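Local structure of predicted ATPase of the ABC class (Vibrio vulnificus, 5D6A) at residues L201-G213 against G249-T261. The protein probably binds and hydrolyses ATP as an ABC-class ATPase, and is captured here with the non-hydrolysable analogue AMP-PNP bound. Sequence-based numbering, arbitrary orientation.
Sequences LEVNGLVSFVANG and GYVTGLGIPKGIT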
loop_
_atom_site.group_PDB
_atom_site.type_symbol
_atom_site.label_atom_id
_atom_site.label_comp_id
_atom_site.label_asym_id
_atom_site.label_seq_id
_atom_site.Cartn_x
_atom_site.Cartn_y
_atom_site.Cartn_z
ATOM N N LEU A 201 -4.306 -33.482 -4.164
ATOM C CA LEU A 201 -5.309 -32.776 -3.374
ATOM C C LEU A 201 -6.674 -33.082 -3.966
ATOM O O LEU A 201 -7.626 -33.392 -3.249
ATOM C CB LEU A 201 -5.073 -31.265 -3.404
ATOM C CG LEU A 201 -3.851 -30.726 -2.664
ATOM C CD1 LEU A 201 -3.680 -29.240 -2.938
ATOM C CD2 LEU A 201 -3.976 -30.992 -1.172
ATOM N N GLU A 202 -6.745 -32.998 -5.290
ATOM C CA GLU A 202 -7.977 -33.247 -6.023
ATOM C C GLU A 202 -8.494 -34.671 -5.818
ATOM O O GLU A 202 -9.691 -34.877 -5.615
ATOM C CB GLU A 202 -7.746 -33.012 -7.519
ATOM C CG GLU A 202 -9.014 -33.046 -8.356
ATOM C CD GLU A 202 -9.951 -31.887 -8.052
ATOM O OE1 GLU A 202 -11.149 -31.987 -8.396
ATOM O OE2 GLU A 202 -9.495 -30.879 -7.466
ATOM N N VAL A 203 -7.589 -35.644 -5.875
ATOM C CA VAL A 203 -7.959 -37.055 -5.724
ATOM C C VAL A 203 -8.575 -37.351 -4.353
ATOM O O VAL A 203 -9.519 -38.137 -4.249
ATOM C CB VAL A 203 -6.742 -37.983 -5.937
ATOM C CG1 VAL A 203 -7.154 -39.443 -5.789
ATOM C CG2 VAL A 203 -6.119 -37.742 -7.304
ATOM N N ASN A 204 -8.046 -36.714 -3.310
ATOM C CA ASN A 204 -8.544 -36.918 -1.948
ATOM C C ASN A 204 -9.637 -35.922 -1.541
ATOM O O ASN A 204 -9.947 -35.783 -0.355
ATOM C CB ASN A 204 -7.377 -36.873 -0.958
ATOM C CG ASN A 204 -6.357 -37.971 -1.212
ATOM O OD1 ASN A 204 -6.709 -39.084 -1.602
ATOM N ND2 ASN A 204 -5.089 -37.667 -0.974
ATOM N N GLY A 205 -10.226 -35.244 -2.527
ATOM C CA GLY A 205 -11.289 -34.278 -2.273
ATOM C C GLY A 205 -10.879 -33.181 -1.314
ATOM O O GLY A 205 -11.650 -32.801 -0.436
ATOM N N LEU A 206 -9.664 -32.670 -1.496
ATOM C CA LEU A 206 -9.119 -31.617 -0.642
ATOM C C LEU A 206 -8.748 -30.383 -1.452
ATOM O O LEU A 206 -8.443 -30.485 -2.638
ATOM C CB LEU A 206 -7.863 -32.125 0.071
ATOM C CG LEU A 206 -8.006 -33.378 0.932
ATOM C CD1 LEU A 206 -6.651 -33.779 1.492
ATOM C CD2 LEU A 206 -9.014 -33.161 2.050
ATOM N N VAL A 207 -8.781 -29.221 -0.803
ATOM C CA VAL A 207 -8.390 -27.958 -1.445
ATOM C C VAL A 207 -7.107 -27.407 -0.827
ATOM O O VAL A 207 -6.496 -26.494 -1.377
ATOM C CB VAL A 207 -9.495 -26.881 -1.378
ATOM C CG1 VAL A 207 -10.712 -27.344 -2.148
ATOM C CG2 VAL A 207 -9.863 -26.541 0.060
ATOM N N SER A 208 -6.713 -27.964 0.317
ATOM C CA SER A 208 -5.493 -27.543 1.002
ATOM C C SER A 208 -5.072 -28.600 2.023
ATOM O O SER A 208 -5.896 -29.387 2.491
ATOM C CB SER A 208 -5.701 -26.191 1.693
ATOM O OG SER A 208 -4.487 -25.704 2.241
ATOM N N PHE A 209 -3.786 -28.606 2.360
ATOM C CA PHE A 209 -3.235 -29.564 3.312
ATOM C C PHE A 209 -2.135 -28.939 4.170
ATOM O O PHE A 209 -1.114 -28.497 3.648
ATOM C CB PHE A 209 -2.684 -30.778 2.567
ATOM C CG PHE A 209 -1.953 -31.751 3.447
ATOM C CD1 PHE A 209 -2.647 -32.703 4.182
ATOM C CD2 PHE A 209 -0.568 -31.727 3.530
ATOM C CE1 PHE A 209 -1.974 -33.605 4.989
ATOM C CE2 PHE A 209 0.111 -32.625 4.334
ATOM C CZ PHE A 209 -0.592 -33.566 5.066
ATOM N N VAL A 210 -2.353 -28.920 5.485
ATOM C CA VAL A 210 -1.387 -28.366 6.435
ATOM C C VAL A 210 -0.770 -29.504 7.241
ATOM O O VAL A 210 -1.380 -30.015 8.182
ATOM C CB VAL A 210 -2.047 -27.360 7.400
ATOM C CG1 VAL A 210 -1.014 -26.773 8.349
ATOM C CG2 VAL A 210 -2.736 -26.251 6.624
ATOM N N ALA A 211 0.443 -29.893 6.868
ATOM C CA ALA A 211 1.147 -30.983 7.537
ATOM C C ALA A 211 1.403 -30.701 9.019
ATOM O O ALA A 211 1.638 -29.556 9.410
ATOM C CB ALA A 211 2.467 -31.253 6.827
ATOM N N ASN A 212 1.345 -31.747 9.839
ATOM C CA ASN A 212 1.640 -31.609 11.265
ATOM C C ASN A 212 3.122 -31.307 11.439
ATOM O O ASN A 212 3.967 -31.917 10.784
ATOM C CB ASN A 212 1.266 -32.876 12.047
ATOM C CG ASN A 212 -0.235 -33.047 12.214
ATOM O OD1 ASN A 212 -1.010 -32.117 11.995
ATOM N ND2 ASN A 212 -0.648 -34.236 12.629
ATOM N N GLY A 213 3.430 -30.362 12.321
ATOM C CA GLY A 213 4.809 -29.957 12.566
ATOM C C GLY A 213 5.162 -28.682 11.820
ATOM O O GLY A 213 6.308 -28.226 11.865
ATOM N N GLY A 249 8.048 -39.500 2.191
ATOM C CA GLY A 249 7.181 -40.642 2.460
ATOM C C GLY A 249 5.823 -40.177 2.944
ATOM O O GLY A 249 5.286 -39.187 2.444
ATOM N N TYR A 250 5.267 -40.883 3.924
ATOM C CA TYR A 250 3.957 -40.533 4.468
ATOM C C TYR A 250 4.023 -39.297 5.370
ATOM O O TYR A 250 4.887 -39.202 6.242
ATOM C CB TYR A 250 3.366 -41.712 5.243
ATOM C CG TYR A 250 3.146 -42.947 4.396
ATOM C CD1 TYR A 250 1.983 -43.102 3.644
ATOM C CD2 TYR A 250 4.098 -43.961 4.348
ATOM C CE1 TYR A 250 1.776 -44.230 2.868
ATOM C CE2 TYR A 250 3.900 -45.091 3.573
ATOM C CZ TYR A 250 2.739 -45.221 2.836
ATOM O OH TYR A 250 2.539 -46.343 2.071
ATOM N N VAL A 251 3.109 -38.355 5.143
ATOM C CA VAL A 251 3.030 -37.130 5.943
ATOM C C VAL A 251 1.596 -36.911 6.417
ATOM O O VAL A 251 0.669 -36.826 5.608
ATOM C CB VAL A 251 3.516 -35.882 5.164
ATOM C CG1 VAL A 251 4.984 -36.025 4.796
ATOM C CG2 VAL A 251 2.675 -35.638 3.918
ATOM N N THR A 252 1.422 -36.830 7.733
ATOM C CA THR A 252 0.107 -36.628 8.333
ATOM C C THR A 252 -0.110 -35.154 8.658
ATOM O O THR A 252 0.809 -34.470 9.116
ATOM C CB THR A 252 -0.045 -37.469 9.613
ATOM O OG1 THR A 252 0.097 -38.860 9.292
ATOM C CG2 THR A 252 -1.406 -37.240 10.258
ATOM N N GLY A 253 -1.325 -34.670 8.418
ATOM C CA GLY A 253 -1.660 -33.276 8.688
ATOM C C GLY A 253 -3.133 -32.961 8.517
ATOM O O GLY A 253 -3.957 -33.859 8.331
ATOM N N LEU A 254 -3.461 -31.674 8.588
ATOM C CA LEU A 254 -4.834 -31.212 8.426
ATOM C C LEU A 254 -5.244 -31.238 6.966
ATOM O O LEU A 254 -4.591 -30.627 6.121
ATOM C CB LEU A 254 -4.984 -29.778 8.933
ATOM C CG LEU A 254 -6.341 -29.129 8.639
ATOM C CD1 LEU A 254 -7.448 -29.857 9.386
ATOM C CD2 LEU A 254 -6.335 -27.650 8.992
ATOM N N GLY A 255 -6.337 -31.934 6.678
ATOM C CA GLY A 255 -6.865 -32.009 5.331
ATOM C C GLY A 255 -8.131 -31.187 5.256
ATOM O O GLY A 255 -9.127 -31.529 5.886
ATOM N N ILE A 256 -8.086 -30.089 4.508
ATOM C CA ILE A 256 -9.251 -29.224 4.342
ATOM C C ILE A 256 -10.018 -29.697 3.113
ATOM O O ILE A 256 -9.598 -29.446 1.982
ATOM C CB ILE A 256 -8.845 -27.745 4.200
ATOM C CG1 ILE A 256 -8.153 -27.280 5.485
ATOM C CG2 ILE A 256 -10.068 -26.879 3.921
ATOM C CD1 ILE A 256 -7.638 -25.859 5.442
ATOM N N PRO A 257 -11.155 -30.376 3.328
ATOM C CA PRO A 257 -11.912 -30.903 2.198
ATOM C C PRO A 257 -12.591 -29.831 1.358
ATOM O O PRO A 257 -12.651 -28.672 1.762
ATOM C CB PRO A 257 -12.963 -31.791 2.870
ATOM C CG PRO A 257 -13.185 -31.159 4.198
ATOM C CD PRO A 257 -11.874 -30.554 4.604
ATOM N N LYS A 258 -13.095 -30.231 0.195
ATOM C CA LYS A 258 -13.799 -29.315 -0.692
ATOM C C LYS A 258 -15.059 -28.788 -0.018
ATOM O O LYS A 258 -15.502 -29.316 1.003
ATOM C CB LYS A 258 -14.175 -30.009 -2.000
ATOM C CG LYS A 258 -12.997 -30.413 -2.871
ATOM C CD LYS A 258 -13.493 -31.130 -4.117
ATOM C CE LYS A 258 -12.355 -31.538 -5.037
ATOM N NZ LYS A 258 -12.853 -32.309 -6.212
ATOM N N GLY A 259 -15.635 -27.745 -0.601
ATOM C CA GLY A 259 -16.835 -27.133 -0.059
ATOM C C GLY A 259 -16.494 -25.932 0.795
ATOM O O GLY A 259 -15.421 -25.350 0.661
ATOM N N ILE A 260 -17.412 -25.570 1.683
ATOM C CA ILE A 260 -17.237 -24.417 2.553
ATOM C C ILE A 260 -16.591 -24.822 3.873
ATOM O O ILE A 260 -17.055 -25.745 4.537
ATOM C CB ILE A 260 -18.589 -23.734 2.833
ATOM C CG1 ILE A 260 -19.278 -23.374 1.509
ATOM C CG2 ILE A 260 -18.395 -22.497 3.705
ATOM C CD1 ILE A 260 -20.668 -22.797 1.671
ATOM N N THR A 261 -15.523 -24.122 4.243
ATOM C CA THR A 261 -14.808 -24.384 5.488
ATOM C C THR A 261 -14.647 -23.082 6.270
ATOM O O THR A 261 -14.132 -22.092 5.746
ATOM C CB THR A 261 -13.417 -24.988 5.222
ATOM O OG1 THR A 261 -13.553 -26.188 4.452
ATOM C CG2 THR A 261 -12.702 -25.306 6.534
#
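Leu254 O accepts the Val210 N-H at 2.9 Å and also meets the CA-H of the preceding Phe209. The bond belongs to an antiparallel beta pairing, the central one in a four-stranded sheet, with strand 206-211 between 249-257 and 294-296. The return bond, Leu254 N to Val210 O, spans 2.7 Å. Further along, Ile256 N reaches Ser208 O, while Val207 N bonds Ile256 O (2.9 Å). The register slips by one residue between Leu206 and Ser208, a beta bulge where the chain turns a corner.

Phe209 and Gly255 form a non-hydrogen-bonded pair. With CG anti to the backbone N (chi1 173°), the Phe209 ring runs along the neighbouring strand, its CZ reaching 3.5 Å from Val251 O and its CE2 touching Val251 CG2. Gly253 lies beside the ring, its N and CA near Phe209 CE1. Val241 and Leu243 of strand 240-245 also touch the ring. From the sheet's other face, Val210 and Leu254 meet CB to CB and both touch Phe233. Val207 CG2 meets Ile256 CG2, and both side chains pack on Ile406 of strand 404-408, joining this sheet to the mixed sheet that carries strand 260-264 ahead of the probable P-loop.

At one end, Asn212 N bonds Thr252 O, while Asn212 OD1 turns to Ala235 N. At the other, past the type I turn Glu202-Gly205, Lys258 N bonds Gly205 O. The extended Lys258 chain crosses Glu202 at about a right angle, and its NZ forms a salt bridge with Glu202 OE1 (2.8 Å), met from above the carboxylate plane.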